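Local coordinates for phosphorylated carbohydrates phosphatase TM_1254 (Thermotoga maritima msb8, PDB 3KBB), which removes phosphate from phosphorylated sugars such as erythrose 4-phosphate and fructose 6-phosphate, using a divalent metal cation, with highest activity when it is cobalt, at residues A[20-25]-A[76-81]. Sequence-based numbering, arbitrary orientation.
Sequences FEAYRR and KRVFSE
Arg25 reaches Val78 and Glu81 because its CG lies anti to the carbonyl carbon (chi1 -73°) and its chain runs extended from CG to NE, while Glu81 sets CG anti to its backbone N (chi1 -164°) and stretches out to meet it. Arg25 NH2 donates to Glu81 OE1 at 2.9 Å, a salt bridge formed nearly in the guanidinium plane, on the syn side of the carboxylate but 28° out of the carboxylate's own plane. On a different edge of the same guanidinium, in its plane, Arg25 NE donates to the anti lone pair of Glu21 OE2 at 2.9 Å. That oxygen also accepts from Arg24 NH2 through its syn lone pair, and Arg24 NE binds Glu21 OE1, so Arg24 holds this carboxylate side-on with two nitrogens. The long, flat arginine suits its place: two edges each serve an acid, while Val78 CG2 lies over one face, toward the rim, 3.6 Å from Arg25 NE. The branched valine also fits between the helices, putting CG2 3.7 Å from Ala22 CA, where the small alanine permits an axis separation of 9.1 Å. An alanine in place of Arg25 would probably leave Glu81 without its cross-helix mate, take one of two donors from Glu21 OE2 and open a gap over Val78 CG2. The contact joins helices 19-29 and 64-82, which run roughly antiparallel in the helical cap inserted after the first strand of the HAD core, away from Asp7, the probable nucleophile. Two acids alternating with two arginines would balance charge across this partly exposed margin, beside the apolar Ala22–Val78 packing.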
loop_
_atom_site.group_PDB
_atom_site.type_symbol
_atom_site.label_atom_id
_atom_site.label_comp_id
_atom_site.label_asym_id
_atom_site.label_seq_id
_atom_site.Cartn_x
_atom_site.Cartn_y
_atom_site.Cartn_z
ATOM N N PHE A 20 -6.111 9.182 10.675
ATOM C CA PHE A 20 -6.895 9.967 11.624
ATOM C C PHE A 20 -6.002 10.496 12.738
ATOM O O PHE A 20 -5.956 11.707 12.971
ATOM C CB PHE A 20 -8.115 9.219 12.179
ATOM C CG PHE A 20 -8.849 10.008 13.226
ATOM C CD1 PHE A 20 -9.668 11.079 12.853
ATOM C CD2 PHE A 20 -8.666 9.736 14.579
ATOM C CE1 PHE A 20 -10.326 11.851 13.827
ATOM C CE2 PHE A 20 -9.312 10.494 15.551
ATOM C CZ PHE A 20 -10.130 11.556 15.173
ATOM N N GLU A 21 -5.266 9.603 13.406
ATOM C CA GLU A 21 -4.366 10.028 14.470
ATOM C C GLU A 21 -3.312 11.060 14.028
ATOM O O GLU A 21 -3.046 12.045 14.744
ATOM C CB GLU A 21 -3.730 8.817 15.180
ATOM C CG GLU A 21 -2.810 9.188 16.317
ATOM C CD GLU A 21 -3.483 10.060 17.379
ATOM O OE1 GLU A 21 -4.739 10.028 17.496
ATOM O OE2 GLU A 21 -2.740 10.743 18.121
ATOM N N ALA A 22 -2.733 10.860 12.840
ATOM C CA ALA A 22 -1.753 11.814 12.302
ATOM C C ALA A 22 -2.385 13.210 12.125
ATOM O O ALA A 22 -1.810 14.221 12.569
ATOM C CB ALA A 22 -1.210 11.315 10.950
ATOM N N TYR A 23 -3.561 13.249 11.513
ATOM C CA TYR A 23 -4.231 14.535 11.252
ATOM C C TYR A 23 -4.797 15.143 12.547
ATOM O O TYR A 23 -4.799 16.367 12.719
ATOM C CB TYR A 23 -5.321 14.402 10.205
ATOM C CG TYR A 23 -4.840 14.114 8.791
ATOM C CD1 TYR A 23 -3.475 14.065 8.478
ATOM C CD2 TYR A 23 -5.759 13.954 7.767
ATOM C CE1 TYR A 23 -3.039 13.795 7.153
ATOM C CE2 TYR A 23 -5.344 13.714 6.466
ATOM C CZ TYR A 23 -3.993 13.638 6.167
ATOM O OH TYR A 23 -3.650 13.380 4.863
ATOM N N ARG A 24 -5.232 14.278 13.456
ATOM C CA ARG A 24 -5.678 14.716 14.797
ATOM C C ARG A 24 -4.537 15.397 15.556
ATOM O O ARG A 24 -4.743 16.462 16.171
ATOM C CB ARG A 24 -6.273 13.532 15.580
ATOM C CG ARG A 24 -7.087 13.949 16.844
ATOM C CD ARG A 24 -7.182 12.816 17.879
ATOM N NE ARG A 24 -5.867 12.472 18.391
ATOM C CZ ARG A 24 -5.216 13.151 19.329
ATOM N NH1 ARG A 24 -5.799 14.205 19.932
ATOM N NH2 ARG A 24 -4.010 12.750 19.704
ATOM N N ARG A 25 -3.342 14.813 15.521
ATOM C CA ARG A 25 -2.160 15.432 16.116
ATOM C C ARG A 25 -1.764 16.770 15.489
ATOM O O ARG A 25 -1.332 17.696 16.200
ATOM C CB ARG A 25 -0.964 14.488 16.047
ATOM C CG ARG A 25 -1.065 13.340 17.029
ATOM C CD ARG A 25 0.218 12.492 17.008
ATOM N NE ARG A 25 0.071 11.212 17.708
ATOM C CZ ARG A 25 1.103 10.479 18.117
ATOM N NH1 ARG A 25 2.354 10.897 17.892
ATOM N NH2 ARG A 25 0.892 9.323 18.740
ATOM N N LYS A 76 5.166 10.826 10.452
ATOM C CA LYS A 76 6.373 10.079 10.794
ATOM C C LYS A 76 6.280 9.502 12.191
ATOM O O LYS A 76 6.586 8.332 12.403
ATOM C CB LYS A 76 7.624 10.975 10.677
ATOM C CG LYS A 76 8.151 11.142 9.248
ATOM C CD LYS A 76 8.698 9.820 8.689
ATOM C CE LYS A 76 9.798 10.039 7.649
ATOM N NZ LYS A 76 9.325 10.788 6.450
ATOM N N ARG A 77 5.858 10.336 13.135
ATOM C CA ARG A 77 5.742 9.961 14.532
ATOM C C ARG A 77 4.703 8.877 14.722
ATOM O O ARG A 77 4.973 7.873 15.387
ATOM C CB ARG A 77 5.358 11.172 15.370
ATOM C CG ARG A 77 6.440 12.230 15.459
ATOM C CD ARG A 77 6.078 13.278 16.501
ATOM N NE ARG A 77 6.657 14.590 16.214
ATOM C CZ ARG A 77 7.895 14.967 16.528
ATOM N NH1 ARG A 77 8.728 14.131 17.144
ATOM N NH2 ARG A 77 8.306 16.192 16.218
ATOM N N VAL A 78 3.518 9.098 14.156
ATOM C CA VAL A 78 2.430 8.146 14.267
ATOM C C VAL A 78 2.842 6.810 13.634
ATOM O O VAL A 78 2.645 5.755 14.251
ATOM C CB VAL A 78 1.100 8.691 13.664
ATOM C CG1 VAL A 78 -0.004 7.637 13.689
ATOM C CG2 VAL A 78 0.633 9.942 14.436
ATOM N N PHE A 79 3.417 6.858 12.424
ATOM C CA PHE A 79 3.750 5.612 11.694
ATOM C C PHE A 79 4.839 4.894 12.463
ATOM O O PHE A 79 4.755 3.683 12.733
ATOM C CB PHE A 79 4.207 5.891 10.258
ATOM C CG PHE A 79 3.097 6.314 9.319
ATOM C CD1 PHE A 79 1.790 6.523 9.767
ATOM C CD2 PHE A 79 3.371 6.519 7.979
ATOM C CE1 PHE A 79 0.781 6.930 8.898
ATOM C CE2 PHE A 79 2.369 6.947 7.105
ATOM C CZ PHE A 79 1.074 7.135 7.558
ATOM N N SER A 80 5.850 5.657 12.857
ATOM C CA SER A 80 6.921 5.109 13.660
ATOM C C SER A 80 6.381 4.435 14.918
ATOM O O SER A 80 6.780 3.317 15.244
ATOM C CB SER A 80 7.947 6.195 13.998
ATOM O OG SER A 80 8.739 5.788 15.105
ATOM N N GLU A 81 5.447 5.088 15.604
ATOM C CA GLU A 81 4.896 4.533 16.843
ATOM C C GLU A 81 3.966 3.334 16.593
ATOM O O GLU A 81 4.064 2.305 17.277
ATOM C CB GLU A 81 4.162 5.608 17.658
ATOM C CG GLU A 81 3.906 5.208 19.137
ATOM C CD GLU A 81 2.788 6.002 19.814
ATOM O OE1 GLU A 81 2.689 7.242 19.603
ATOM O OE2 GLU A 81 2.002 5.371 20.563
#